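Local coordinates for protein type I site-specific restriction-modification system, R (Restriction) subunit (PDB 3H1T) that probably couples ATP hydrolysis to DNA translocation and cleavage as the restriction subunit of a type I enzyme, here as a fragment with nuclease-like and helicase-like domains, at residues T51-T57 against Q73-L79; P87-A93 against L116-T122. Residue numbers count along the deposited sequence, not the author numbering.

Interaction 1: residues T51-T57 against Q73-L79; sequences TEQYTFT and QKRADYL
Run 51-57 and 73-79 antiparallel, at one edge of the N-terminal mixed sheet, pairing Thr-51 with Leu-79 (N to O 3.1 Å both ways) and Tyr-54 with Ala-76 as hydrogen-bonded pairs, Glu-52 with Tyr-78 and Thr-55 with Arg-75 as non-hydrogen-bonded ones. Between them put a G1 beta bulge: Gln-53 (phi/psi 51/63) and Tyr-54 both face Ala-76, with Gln-53 N to Asp-77 O 2.7 Å, Tyr-54 N to Ala-76 O 2.8 Å and Ala-76 N to Tyr-54 O 2.9 Å. Both strands turn a corner here, Asp-77 taking helical angles (-52/-51). Tyr-54, chi1 t, lays its ring against Leu-79, whose CG sits over the face 4.1 Å from the centroid. Phe-56 is p, so its ring folds back against Lys-74, whose CB lies over the face, 4.0 Å from the Phe-56 centroid; Phe-56 N bonds Lys-74 O at 3.1 Å. Arg-75 (t, t) curls at chi3, giving a weak bond from NH1 to Thr-55 OG1, 2.8 Å. Tyr-78, m, sends its OH to Thr-35. Backbone bonds and two CH-pi contacts thus hold the pair together, while polar ends are engaged outside it: Lys-74 NZ (chi m, t, t) in salt bridges with Asp-367, Asp-368 and Glu-72, Asp-77 with Ala-93 N.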
ATOM      1  N   THR A  51      25.805   3.056  -1.970  1.00 31.27           N
ATOM      2  CA  THR A  51      25.146   4.116  -1.242  1.00 27.32           C
ATOM      3  C   THR A  51      25.240   3.768   0.237  1.00 27.93           C
ATOM      4  O   THR A  51      24.584   2.853   0.754  1.00 27.65           O
ATOM      5  CB  THR A  51      23.691   4.323  -1.693  1.00 27.81           C
ATOM      6  OG1 THR A  51      22.868   4.577  -0.547  1.00 26.95           O
ATOM      7  CG2 THR A  51      23.194   3.136  -2.478  1.00 24.23           C
ATOM      8  N   GLU A  52      26.129   4.483   0.909  1.00 33.87           N
ATOM      9  CA  GLU A  52      26.355   4.300   2.331  1.00 35.73           C
ATOM     10  C   GLU A  52      25.205   4.914   3.101  1.00 35.82           C
ATOM     11  O   GLU A  52      24.640   5.929   2.700  1.00 36.66           O
ATOM     12  CB  GLU A  52      27.645   4.991   2.769  1.00 44.27           C
ATOM     13  CG  GLU A  52      28.927   4.411   2.230  1.00 47.81           C
ATOM     14  CD  GLU A  52      30.149   5.006   2.909  1.00 51.97           C
ATOM     15  OE1 GLU A  52      30.224   4.952   4.163  1.00 50.05           O
ATOM     16  OE2 GLU A  52      31.032   5.524   2.185  1.00 53.69           O
ATOM     17  N   GLN A  53      24.894   4.308   4.234  1.00 31.86           N
ATOM     18  CA  GLN A  53      23.822   4.801   5.065  1.00 33.71           C
ATOM     19  C   GLN A  53      22.575   4.990   4.211  1.00 32.91           C
ATOM     20  O   GLN A  53      22.087   6.104   4.053  1.00 32.76           O
ATOM     21  CB  GLN A  53      24.232   6.133   5.706  1.00 57.16           C
ATOM     22  CG  GLN A  53      25.386   6.035   6.697  1.00 61.17           C
ATOM     23  CD  GLN A  53      25.119   5.061   7.837  1.00 65.36           C
ATOM     24  OE1 GLN A  53      24.055   5.082   8.447  1.00 67.44           O
ATOM     25  NE2 GLN A  53      26.096   4.208   8.134  1.00 66.43           N
ATOM     26  N   TYR A  54      22.073   3.897   3.649  1.00 36.56           N
ATOM     27  CA  TYR A  54      20.868   3.932   2.827  1.00 34.15           C
ATOM     28  C   TYR A  54      19.659   4.028   3.766  1.00 32.80           C
ATOM     29  O   TYR A  54      19.360   3.086   4.506  1.00 32.36           O
ATOM     30  CB  TYR A  54      20.781   2.653   1.991  1.00 31.59           C
ATOM     31  CG  TYR A  54      19.486   2.467   1.236  1.00 32.19           C
ATOM     32  CD1 TYR A  54      19.083   3.383   0.268  1.00 31.86           C
ATOM     33  CD2 TYR A  54      18.681   1.346   1.463  1.00 31.64           C
ATOM     34  CE1 TYR A  54      17.910   3.186  -0.462  1.00 31.92           C
ATOM     35  CE2 TYR A  54      17.514   1.141   0.744  1.00 32.69           C
ATOM     36  CZ  TYR A  54      17.128   2.063  -0.216  1.00 33.87           C
ATOM     37  OH  TYR A  54      15.953   1.876  -0.914  1.00 34.50           O
ATOM     38  N   THR A  55      19.001   5.180   3.765  1.00 32.51           N
ATOM     39  CA  THR A  55      17.825   5.382   4.598  1.00 31.48           C
ATOM     40  C   THR A  55      16.658   5.151   3.660  1.00 30.37           C
ATOM     41  O   THR A  55      16.555   5.801   2.620  1.00 30.27           O
ATOM     42  CB  THR A  55      17.786   6.811   5.165  1.00 34.39           C
ATOM     43  OG1 THR A  55      19.011   7.079   5.854  1.00 35.34           O
ATOM     44  CG2 THR A  55      16.647   6.962   6.154  1.00 34.62           C
ATOM     45  N   PHE A  56      15.782   4.219   4.009  1.00 29.61           N
ATOM     46  CA  PHE A  56      14.672   3.898   3.129  1.00 29.75           C
ATOM     47  C   PHE A  56      13.312   3.891   3.808  1.00 30.64           C
ATOM     48  O   PHE A  56      12.327   3.466   3.209  1.00 31.01           O
ATOM     49  CB  PHE A  56      14.923   2.536   2.481  1.00 26.97           C
ATOM     50  CG  PHE A  56      15.134   1.422   3.479  1.00 25.81           C
ATOM     51  CD1 PHE A  56      16.383   1.216   4.055  1.00 25.33           C
ATOM     52  CD2 PHE A  56      14.077   0.596   3.855  1.00 25.63           C
ATOM     53  CE1 PHE A  56      16.575   0.207   4.989  1.00 23.09           C
ATOM     54  CE2 PHE A  56      14.257  -0.417   4.784  1.00 22.29           C
ATOM     55  CZ  PHE A  56      15.508  -0.614   5.356  1.00 23.28           C
ATOM     56  N   THR A  57      13.262   4.341   5.056  1.00 29.34           N
ATOM     57  CA  THR A  57      12.013   4.393   5.814  1.00 30.10           C
ATOM     58  C   THR A  57      11.823   5.818   6.347  1.00 31.59           C
ATOM     59  O   THR A  57      12.764   6.609   6.333  1.00 30.07           O
ATOM     60  CB  THR A  57      12.057   3.363   6.955  1.00 35.62           C
ATOM     61  OG1 THR A  57      11.427   2.155   6.517  1.00 38.69           O
ATOM     62  CG2 THR A  57      11.385   3.881   8.204  1.00 34.85           C
ATOM     63  N   GLN A  73      13.221   5.036  11.450  1.00 35.59           N
ATOM     64  CA  GLN A  73      14.063   5.503  10.327  1.00 34.49           C
ATOM     65  C   GLN A  73      15.073   4.409   9.986  1.00 32.47           C
ATOM     66  O   GLN A  73      16.205   4.461  10.422  1.00 34.50           O
ATOM     67  CB  GLN A  73      14.776   6.807  10.672  1.00 37.78           C
ATOM     68  CG  GLN A  73      14.084   8.078  10.208  1.00 38.73           C
ATOM     69  CD  GLN A  73      14.353   8.358   8.751  1.00 41.04           C
ATOM     70  OE1 GLN A  73      14.793   9.450   8.374  1.00 40.70           O
ATOM     71  NE2 GLN A  73      14.101   7.367   7.921  1.00 42.18           N
ATOM     72  N   LYS A  74      14.647   3.407   9.215  1.00 28.94           N
ATOM     73  CA  LYS A  74      15.514   2.279   8.866  1.00 27.53           C
ATOM     74  C   LYS A  74      16.640   2.652   7.913  1.00 28.42           C
ATOM     75  O   LYS A  74      16.424   3.359   6.923  1.00 27.52           O
ATOM     76  CB  LYS A  74      14.663   1.147   8.294  1.00 27.18           C
ATOM     77  CG  LYS A  74      13.678   0.568   9.303  1.00 25.27           C
ATOM     78  CD  LYS A  74      12.770  -0.460   8.658  1.00 26.75           C
ATOM     79  CE  LYS A  74      11.983  -1.259   9.696  1.00 25.79           C
ATOM     80  NZ  LYS A  74      10.613  -0.722   9.963  1.00 26.10           N
ATOM     81  N   ARG A  75      17.834   2.128   8.189  1.00 35.91           N
ATOM     82  CA  ARG A  75      19.028   2.467   7.423  1.00 35.26           C
ATOM     83  C   ARG A  75      19.985   1.274   7.348  1.00 33.18           C
ATOM     84  O   ARG A  75      20.181   0.556   8.332  1.00 33.76           O
ATOM     85  CB  ARG A  75      19.675   3.643   8.159  1.00 53.83           C
ATOM     86  CG  ARG A  75      20.732   4.477   7.485  1.00 59.89           C
ATOM     87  CD  ARG A  75      21.239   5.456   8.534  1.00 62.57           C
ATOM     88  NE  ARG A  75      20.258   5.667   9.610  1.00 69.19           N
ATOM     89  CZ  ARG A  75      19.302   6.602   9.611  1.00 70.75           C
ATOM     90  NH1 ARG A  75      19.181   7.444   8.589  1.00 69.76           N
ATOM     91  NH2 ARG A  75      18.466   6.706  10.641  1.00 68.45           N
ATOM     92  N   ALA A  76      20.558   1.056   6.174  1.00 26.54           N
ATOM     93  CA  ALA A  76      21.516  -0.022   5.989  1.00 25.27           C
ATOM     94  C   ALA A  76      22.894   0.617   5.783  1.00 24.75           C
ATOM     95  O   ALA A  76      23.002   1.633   5.101  1.00 24.42           O
ATOM     96  CB  ALA A  76      21.135  -0.869   4.773  1.00 17.19           C
ATOM     97  N   ASP A  77      23.935   0.041   6.377  1.00 25.94           N
ATOM     98  CA  ASP A  77      25.275   0.604   6.230  1.00 27.46           C
ATOM     99  C   ASP A  77      25.630   0.836   4.764  1.00 27.76           C
ATOM    100  O   ASP A  77      26.063   1.925   4.399  1.00 29.31           O
ATOM    101  CB  ASP A  77      26.318  -0.290   6.892  1.00 30.47           C
ATOM    102  CG  ASP A  77      26.151  -0.352   8.388  1.00 34.27           C
ATOM    103  OD1 ASP A  77      25.710   0.659   8.966  1.00 36.71           O
ATOM    104  OD2 ASP A  77      26.471  -1.395   8.988  1.00 35.99           O
ATOM    105  N   TYR A  78      25.449  -0.182   3.929  1.00 26.22           N
ATOM    106  CA  TYR A  78      25.728  -0.058   2.512  1.00 25.27           C
ATOM    107  C   TYR A  78      24.695  -0.798   1.698  1.00 25.20           C
ATOM    108  O   TYR A  78      24.206  -1.848   2.094  1.00 24.90           O
ATOM    109  CB  TYR A  78      27.089  -0.628   2.123  1.00 27.42           C
ATOM    110  CG  TYR A  78      28.303   0.019   2.746  1.00 27.45           C
ATOM    111  CD1 TYR A  78      28.784  -0.404   3.986  1.00 27.35           C
ATOM    112  CD2 TYR A  78      29.032   0.970   2.045  1.00 25.84           C
ATOM    113  CE1 TYR A  78      29.965   0.094   4.506  1.00 23.94           C
ATOM    114  CE2 TYR A  78      30.222   1.473   2.558  1.00 27.72           C
ATOM    115  CZ  TYR A  78      30.683   1.020   3.794  1.00 25.14           C
ATOM    116  OH  TYR A  78      31.883   1.441   4.321  1.00 25.87           O
ATOM    117  N   LEU A  79      24.379  -0.236   0.541  1.00 29.28           N
ATOM    118  CA  LEU A  79      23.443  -0.831  -0.376  1.00 28.58           C
ATOM    119  C   LEU A  79      24.281  -0.916  -1.639  1.00 29.84           C
ATOM    120  O   LEU A  79      24.886   0.069  -2.052  1.00 31.27           O
ATOM    121  CB  LEU A  79      22.235   0.086  -0.565  1.00 25.36           C
ATOM    122  CG  LEU A  79      20.888  -0.400  -1.134  1.00 25.44           C
ATOM    123  CD1 LEU A  79      20.637   0.278  -2.459  1.00 20.55           C
ATOM    124  CD2 LEU A  79      20.856  -1.910  -1.273  1.00 23.60           C
TER

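Interaction 2: residues P87-A93 against L116-T122; sequences PIAVVEA and LKFAYST
A water plugs the end where these two parallel strands part: it donates to Ile-88 O at 2.7 Å and accepts from Lys-117 N at 2.9 Å, replacing a direct rung. A classic beta bulge lies at the same place, Ile-88 and Ala-89 both facing Leu-80 on strand 75-81, with Ile-88 at phi/psi -140/-23. From there on build extended chains at 17°, axes 4.6 Å apart at closest approach, in the register Val-90/Ala-119, Val-91/Tyr-120, Glu-92/Ser-121, Ala-93/Thr-122. The ladder is Val-90 N to Phe-118 O 3.2 Å, Tyr-120 N to Val-90 O 2.9 Å, Glu-92 N to Tyr-120 O 2.8 Å and Thr-122 N to Glu-92 O 3.0 Å. Phe-118 and Tyr-120, both m, lie on the face with Ala-89 and Val-91, against helix 146-157; Ala-89 CB meets the edge of the tyrosine ring, 3.8 Å from Tyr-120 CE2, and Tyr-120 OH bonds Glu-129. Val-91 (t) puts CG1 3.6 Å from Thr-122 CG2. On the other face, toward helix 104-114, Leu-116 (m, t) brings CD1 to 3.9 Å from Val-90 CB. Glu-92 shares that face, but its carboxylate leads away from Ser-121. Strand 86-93, helix 104-114 and strand 118-122 make a beta-alpha-beta crossover, and Glu-92, Ala-93 and Lys-94 match the E-x-K signature, consistent with the PD-(D/E)xK nuclease core of type I restriction subunits.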
ATOM      1  N   PRO A  87      19.037  -2.361  -7.260  1.00 31.73           N
ATOM      2  CA  PRO A  87      19.796  -2.747  -6.069  1.00 28.25           C
ATOM      3  C   PRO A  87      20.022  -4.265  -6.092  1.00 28.41           C
ATOM      4  O   PRO A  87      19.208  -5.004  -6.647  1.00 29.13           O
ATOM      5  CB  PRO A  87      18.884  -2.295  -4.924  1.00 38.47           C
ATOM      6  CG  PRO A  87      17.522  -2.375  -5.513  1.00 39.33           C
ATOM      7  CD  PRO A  87      17.726  -1.803  -6.895  1.00 38.66           C
ATOM      8  N   ILE A  88      21.109  -4.750  -5.511  1.00 24.06           N
ATOM      9  CA  ILE A  88      21.337  -6.174  -5.544  1.00 23.64           C
ATOM     10  C   ILE A  88      21.897  -6.810  -4.269  1.00 22.21           C
ATOM     11  O   ILE A  88      21.720  -8.000  -4.060  1.00 24.05           O
ATOM     12  CB  ILE A  88      22.238  -6.544  -6.767  1.00 28.59           C
ATOM     13  CG1 ILE A  88      22.230  -8.071  -6.979  1.00 28.64           C
ATOM     14  CG2 ILE A  88      23.644  -5.998  -6.552  1.00 26.84           C
ATOM     15  CD1 ILE A  88      22.675  -8.513  -8.367  1.00 29.72           C
ATOM     16  N   ALA A  89      22.555  -6.039  -3.412  1.00 19.54           N
ATOM     17  CA  ALA A  89      23.092  -6.588  -2.159  1.00 18.16           C
ATOM     18  C   ALA A  89      23.125  -5.580  -1.012  1.00 19.92           C
ATOM     19  O   ALA A  89      22.924  -4.382  -1.204  1.00 19.67           O
ATOM     20  CB  ALA A  89      24.502  -7.165  -2.377  1.00 17.57           C
ATOM     21  N   VAL A  90      23.396  -6.070   0.189  1.00 22.75           N
ATOM     22  CA  VAL A  90      23.447  -5.186   1.340  1.00 23.78           C
ATOM     23  C   VAL A  90      24.558  -5.597   2.309  1.00 25.06           C
ATOM     24  O   VAL A  90      24.877  -6.780   2.433  1.00 24.14           O
ATOM     25  CB  VAL A  90      22.052  -5.152   2.042  1.00 25.66           C
ATOM     26  CG1 VAL A  90      21.746  -6.489   2.705  1.00 23.82           C
ATOM     27  CG2 VAL A  90      21.996  -3.996   3.018  1.00 23.99           C
ATOM     28  N   VAL A  91      25.150  -4.617   2.981  1.00 22.79           N
ATOM     29  CA  VAL A  91      26.246  -4.888   3.898  1.00 23.24           C
ATOM     30  C   VAL A  91      26.063  -4.324   5.304  1.00 24.82           C
ATOM     31  O   VAL A  91      25.635  -3.187   5.483  1.00 24.73           O
ATOM     32  CB  VAL A  91      27.580  -4.293   3.352  1.00 24.86           C
ATOM     33  CG1 VAL A  91      28.753  -4.704   4.249  1.00 24.02           C
ATOM     34  CG2 VAL A  91      27.805  -4.763   1.931  1.00 24.91           C
ATOM     35  N   GLU A  92      26.402  -5.118   6.305  1.00 30.26           N
ATOM     36  CA  GLU A  92      26.337  -4.666   7.684  1.00 33.02           C
ATOM     37  C   GLU A  92      27.797  -4.562   8.123  1.00 34.34           C
ATOM     38  O   GLU A  92      28.524  -5.552   8.109  1.00 35.45           O
ATOM     39  CB  GLU A  92      25.586  -5.676   8.564  1.00 36.80           C
ATOM     40  CG  GLU A  92      24.327  -5.157   9.269  1.00 40.89           C
ATOM     41  CD  GLU A  92      24.558  -3.945  10.169  1.00 41.84           C
ATOM     42  OE1 GLU A  92      25.267  -4.066  11.192  1.00 41.59           O
ATOM     43  OE2 GLU A  92      24.016  -2.865   9.845  1.00 42.67           O
ATOM     44  N   ALA A  93      28.239  -3.372   8.496  1.00 37.21           N
ATOM     45  CA  ALA A  93      29.622  -3.213   8.914  1.00 38.80           C
ATOM     46  C   ALA A  93      29.678  -3.153  10.426  1.00 38.62           C
ATOM     47  O   ALA A  93      28.693  -2.818  11.080  1.00 39.77           O
ATOM     48  CB  ALA A  93      30.221  -1.939   8.304  1.00 37.73           C
ATOM     49  N   LEU A 116      16.468  -8.451  -1.395  1.00 27.75           N
ATOM     50  CA  LEU A 116      17.756  -8.772  -2.008  1.00 26.53           C
ATOM     51  C   LEU A 116      18.140 -10.218  -1.762  1.00 28.11           C
ATOM     52  O   LEU A 116      17.676 -10.837  -0.805  1.00 28.92           O
ATOM     53  CB  LEU A 116      18.854  -7.866  -1.459  1.00 20.60           C
ATOM     54  CG  LEU A 116      18.429  -6.389  -1.499  1.00 22.99           C
ATOM     55  CD1 LEU A 116      19.554  -5.526  -0.978  1.00 20.60           C
ATOM     56  CD2 LEU A 116      18.035  -5.959  -2.916  1.00 22.05           C
ATOM     57  N   LYS A 117      18.984 -10.750  -2.642  1.00 27.32           N
ATOM     58  CA  LYS A 117      19.445 -12.134  -2.575  1.00 26.33           C
ATOM     59  C   LYS A 117      20.865 -12.281  -2.047  1.00 24.96           C
ATOM     60  O   LYS A 117      21.367 -13.398  -1.954  1.00 27.44           O
ATOM     61  CB  LYS A 117      19.394 -12.760  -3.972  1.00 36.68           C
ATOM     62  CG  LYS A 117      18.280 -13.757  -4.213  1.00 42.02           C
ATOM     63  CD  LYS A 117      16.911 -13.098  -4.221  1.00 46.46           C
ATOM     64  CE  LYS A 117      15.808 -14.106  -4.579  1.00 47.51           C
ATOM     65  NZ  LYS A 117      14.923 -14.447  -3.427  1.00 47.35           N
ATOM     66  N   PHE A 118      21.525 -11.180  -1.714  1.00 22.35           N
ATOM     67  CA  PHE A 118      22.888 -11.266  -1.204  1.00 20.24           C
ATOM     68  C   PHE A 118      23.089 -10.406   0.040  1.00 21.42           C
ATOM     69  O   PHE A 118      22.751  -9.226   0.056  1.00 20.61           O
ATOM     70  CB  PHE A 118      23.877 -10.872  -2.306  1.00 20.67           C
ATOM     71  CG  PHE A 118      23.727 -11.693  -3.553  1.00 22.09           C
ATOM     72  CD1 PHE A 118      24.106 -13.036  -3.572  1.00 19.48           C
ATOM     73  CD2 PHE A 118      23.087 -11.159  -4.674  1.00 21.80           C
ATOM     74  CE1 PHE A 118      23.835 -13.847  -4.682  1.00 21.49           C
ATOM     75  CE2 PHE A 118      22.812 -11.952  -5.792  1.00 21.97           C
ATOM     76  CZ  PHE A 118      23.184 -13.302  -5.795  1.00 22.25           C
ATOM     77  N   ALA A 119      23.636 -10.997   1.090  1.00 22.01           N
ATOM     78  CA  ALA A 119      23.849 -10.249   2.317  1.00 22.51           C
ATOM     79  C   ALA A 119      25.263 -10.423   2.850  1.00 23.21           C
ATOM     80  O   ALA A 119      25.805 -11.525   2.815  1.00 24.52           O
ATOM     81  CB  ALA A 119      22.829 -10.692   3.377  1.00 23.96           C
ATOM     82  N   TYR A 120      25.856  -9.343   3.351  1.00 24.80           N
ATOM     83  CA  TYR A 120      27.219  -9.388   3.865  1.00 23.53           C
ATOM     84  C   TYR A 120      27.394  -8.776   5.235  1.00 21.59           C
ATOM     85  O   TYR A 120      26.789  -7.777   5.575  1.00 23.62           O
ATOM     86  CB  TYR A 120      28.157  -8.671   2.900  1.00 22.34           C
ATOM     87  CG  TYR A 120      28.098  -9.248   1.520  1.00 25.92           C
ATOM     88  CD1 TYR A 120      28.876 -10.356   1.180  1.00 25.50           C
ATOM     89  CD2 TYR A 120      27.193  -8.754   0.584  1.00 25.27           C
ATOM     90  CE1 TYR A 120      28.747 -10.965  -0.062  1.00 26.46           C
ATOM     91  CE2 TYR A 120      27.046  -9.354  -0.662  1.00 27.82           C
ATOM     92  CZ  TYR A 120      27.819 -10.463  -0.977  1.00 28.88           C
ATOM     93  OH  TYR A 120      27.628 -11.073  -2.185  1.00 30.27           O
ATOM     94  N   SER A 121      28.240  -9.393   6.032  1.00 21.50           N
ATOM     95  CA  SER A 121      28.561  -8.876   7.330  1.00 23.20           C
ATOM     96  C   SER A 121      30.075  -8.750   7.264  1.00 25.00           C
ATOM     97  O   SER A 121      30.754  -9.667   6.804  1.00 27.48           O
ATOM     98  CB  SER A 121      28.117  -9.854   8.411  1.00 19.76           C
ATOM     99  OG  SER A 121      28.444  -9.334   9.669  1.00 21.56           O
ATOM    100  N   THR A 122      30.615  -7.620   7.706  1.00 22.38           N
ATOM    101  CA  THR A 122      32.046  -7.432   7.651  1.00 22.94           C
ATOM    102  C   THR A 122      32.544  -6.588   8.796  1.00 24.74           C
ATOM    103  O   THR A 122      31.807  -5.762   9.329  1.00 25.40           O
ATOM    104  CB  THR A 122      32.458  -6.744   6.349  1.00 25.40           C
ATOM    105  OG1 THR A 122      33.865  -6.471   6.374  1.00 27.75           O
ATOM    106  CG2 THR A 122      31.688  -5.437   6.187  1.00 24.32           C
TER
HETATM  107  O   HOH W   1      19.654  -9.416  -5.168  1.00 27.47           O

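In the fold
Interaction 1 closes before interaction 2 opens, and their centres lie 11 Å apart in one mixed six-stranded sheet of the N-terminal domain, apart from the two helicase-like sheets. Strand 49-55 is one edge of it, followed by 75-81, 86-93 and 118-122; the second and third are neighbours in sequence and in space, so the two contacts are joined through them. Helix 104-114, which connects the strands of interaction 2, also covers Tyr-54 and Phe-56 of interaction 1. At the seam Asp-77 OD2 is 2.7 Å from Ala-93 N and 3.0 Å from Glu-92 OE2, with Lys-94 in a long, weak ion pair to Glu-92, consistent with the metal-dependent site of PD-(D/E)xK nucleases, although no metal is among the atoms given here.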